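Local atomic coordinates of protein (histonelike protein HU) (Thermotoga maritima, PDB entry 1B8Z), a protein that wraps DNA as a histone-like dimer, stabilising it against denaturation under extreme environmental conditions. Residues V21-I24 against L25-L29. Sequence-based numbering, arbitrary orientation.
Sequences VKLI and LDTIL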
ATOM      1  N   VAL B  21      -1.007   6.566 -11.753  1.00 17.18           N
ATOM      2  CA  VAL B  21      -0.668   6.275 -10.357  1.00 14.30           C
ATOM      3  C   VAL B  21      -1.960   6.069  -9.572  1.00 15.01           C
ATOM      4  O   VAL B  21      -2.043   5.118  -8.794  1.00 14.80           O
ATOM      5  CB  VAL B  21       0.180   7.387  -9.728  1.00 14.65           C
ATOM      6  CG1 VAL B  21       0.345   7.139  -8.240  1.00 16.87           C
ATOM      7  CG2 VAL B  21       1.539   7.439 -10.435  1.00 18.96           C
ATOM      8  N   LYS B  22      -2.954   6.958  -9.783  1.00 15.68           N
ATOM      9  CA  LYS B  22      -4.215   6.763  -9.049  1.00 15.68           C
ATOM     10  C   LYS B  22      -4.895   5.456  -9.397  1.00 15.17           C
ATOM     11  O   LYS B  22      -5.360   4.732  -8.483  1.00 16.13           O
ATOM     12  CB  LYS B  22      -5.161   7.940  -9.356  1.00 19.73           C
ATOM     13  CG  LYS B  22      -6.447   7.800  -8.531  1.00 25.65           C
ATOM     14  CD  LYS B  22      -7.053   9.171  -8.279  1.00 32.34           C
ATOM     15  CE  LYS B  22      -8.538   9.074  -7.989  1.00 35.53           C
ATOM     16  NZ  LYS B  22      -8.939   7.870  -7.226  1.00 38.72           N
ATOM     17  N   LEU B  23      -4.915   5.045 -10.657  1.00 15.17           N
ATOM     18  CA  LEU B  23      -5.515   3.775 -11.053  1.00 16.48           C
ATOM     19  C   LEU B  23      -4.801   2.584 -10.393  1.00 13.50           C
ATOM     20  O   LEU B  23      -5.448   1.746  -9.765  1.00 15.32           O
ATOM     21  CB  LEU B  23      -5.519   3.626 -12.577  1.00 21.42           C
ATOM     22  CG  LEU B  23      -5.851   2.223 -13.084  1.00 24.32           C
ATOM     23  CD1 LEU B  23      -7.309   1.876 -12.843  1.00 25.40           C
ATOM     24  CD2 LEU B  23      -5.486   2.053 -14.556  1.00 29.15           C
ATOM     25  N   ILE B  24      -3.460   2.683 -10.434  1.00 14.14           N
ATOM     26  CA  ILE B  24      -2.729   1.527  -9.847  1.00 13.58           C
ATOM     27  C   ILE B  24      -2.831   1.529  -8.339  1.00 13.69           C
ATOM     28  O   ILE B  24      -3.088   0.467  -7.731  1.00 13.63           O
ATOM     29  CB  ILE B  24      -1.292   1.492 -10.373  1.00 13.10           C
ATOM     30  CG1 ILE B  24      -1.341   1.058 -11.850  1.00 21.02           C
ATOM     31  CG2 ILE B  24      -0.468   0.496  -9.571  1.00 14.44           C
ATOM     32  CD1 ILE B  24      -0.086   1.332 -12.628  1.00 26.05           C
ATOM     33  N   LEU B  25      -2.774   2.690  -7.676  1.00 12.81           N
ATOM     34  CA  LEU B  25      -2.938   2.720  -6.227  1.00 11.35           C
ATOM     35  C   LEU B  25      -4.308   2.220  -5.814  1.00 12.61           C
ATOM     36  O   LEU B  25      -4.428   1.375  -4.929  1.00 12.62           O
ATOM     37  CB  LEU B  25      -2.739   4.164  -5.735  1.00 11.46           C
ATOM     38  CG  LEU B  25      -3.037   4.384  -4.260  1.00 13.57           C
ATOM     39  CD1 LEU B  25      -2.146   3.578  -3.339  1.00 17.44           C
ATOM     40  CD2 LEU B  25      -2.961   5.872  -3.892  1.00 19.12           C
ATOM     41  N   ASP B  26      -5.356   2.710  -6.514  1.00 12.82           N
ATOM     42  CA  ASP B  26      -6.710   2.247  -6.137  1.00 13.46           C
ATOM     43  C   ASP B  26      -6.836   0.732  -6.374  1.00 12.63           C
ATOM     44  O   ASP B  26      -7.502   0.093  -5.527  1.00 15.20           O
ATOM     45  CB  ASP B  26      -7.730   3.002  -6.976  1.00 15.65           C
ATOM     46  CG  ASP B  26      -7.984   4.413  -6.468  1.00 19.00           C
ATOM     47  OD1 ASP B  26      -7.571   4.753  -5.351  1.00 22.35           O
ATOM     48  OD2 ASP B  26      -8.655   5.158  -7.219  1.00 24.18           O
ATOM     49  N   THR B  27      -6.245   0.224  -7.428  1.00 13.76           N
ATOM     50  CA  THR B  27      -6.344  -1.227  -7.700  1.00 12.99           C
ATOM     51  C   THR B  27      -5.567  -2.036  -6.667  1.00 14.43           C
ATOM     52  O   THR B  27      -6.047  -3.083  -6.211  1.00 14.48           O
ATOM     53  CB  THR B  27      -5.869  -1.500  -9.119  1.00 15.72           C
ATOM     54  OG1 THR B  27      -6.656  -0.688 -10.024  1.00 17.01           O
ATOM     55  CG2 THR B  27      -6.128  -2.963  -9.472  1.00 16.93           C
ATOM     56  N   ILE B  28      -4.403  -1.533  -6.233  1.00 12.53           N
ATOM     57  CA  ILE B  28      -3.698  -2.167  -5.132  1.00 11.53           C
ATOM     58  C   ILE B  28      -4.572  -2.188  -3.879  1.00 14.11           C
ATOM     59  O   ILE B  28      -4.713  -3.233  -3.236  1.00 14.63           O
ATOM     60  CB  ILE B  28      -2.374  -1.412  -4.818  1.00 11.67           C
ATOM     61  CG1 ILE B  28      -1.395  -1.642  -5.962  1.00 13.88           C
ATOM     62  CG2 ILE B  28      -1.802  -1.906  -3.480  1.00 15.02           C
ATOM     63  CD1 ILE B  28      -0.277  -0.587  -5.920  1.00 15.77           C
ATOM     64  N   LEU B  29      -5.170  -1.073  -3.476  1.00 13.12           N
ATOM     65  CA  LEU B  29      -5.986  -1.036  -2.268  1.00 13.36           C
ATOM     66  C   LEU B  29      -7.214  -1.941  -2.400  1.00 15.15           C
ATOM     67  O   LEU B  29      -7.491  -2.597  -1.394  1.00 17.13           O
ATOM     68  CB  LEU B  29      -6.442   0.381  -1.919  1.00 16.04           C
ATOM     69  CG  LEU B  29      -5.273   1.355  -1.729  1.00 18.66           C
ATOM     70  CD1 LEU B  29      -5.848   2.762  -1.587  1.00 19.71           C
ATOM     71  CD2 LEU B  29      -4.393   0.963  -0.554  1.00 20.38           C
TER
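Lys-22 and Asp-26, one helical turn apart, show how a single turn can be pinned both through its backbone and on its surface. Followed outward from CB, the lysine leaves the helix with CG anti to the backbone N (chi1 -176°), and this carbon already passes 3.7 Å from Asp-26 OD2. CD carries the chain onward, Lys-22 CE comes to 4.0 Å from Asp-26 OD2, and the bend about CD-CE turns NZ back toward the carboxylate. Lys-22 NZ lands 2.7 Å from Asp-26 OD2, on the syn lone pair of that oxygen, closing a salt bridge. The carboxylate is engaged at its other oxygen too: OD1 pairs with Lys-3 of helix 3-14, so Asp-26 links two lysines and two helices. Beneath the ion pair, Asp-26 N donates a hydrogen bond to Lys-22 O at 2.8 Å.

On another side of the helix, Thr-27 N at 2.9 Å and Thr-27 OG1 at 2.7 Å both donate to Leu-23 O, from opposite faces of the carbonyl plane. With OG1 placed beside its own backbone N (chi1 -56°), the hydroxyl of this buried residue gives its hydrogen to a carbonyl of its own helix. The Leu-23 and Thr-27 side chains lie side by side, pointing the same way, with Leu-23 CD1 3.9 Å from Thr-27 OG1.

Ile-24 CG2 meets Ile-28 CD1 at 3.8 Å, the two side chains crossing at a slant. Both pack on their counterparts in the second subunit, while Val-21 and Leu-25 face helix 3-14. The i to i+4 bonds mark an alpha-helix; its charged side and aliphatic, subunit-packing side make helix 18-37 amphipathic, at the core of the intertwined HU dimer.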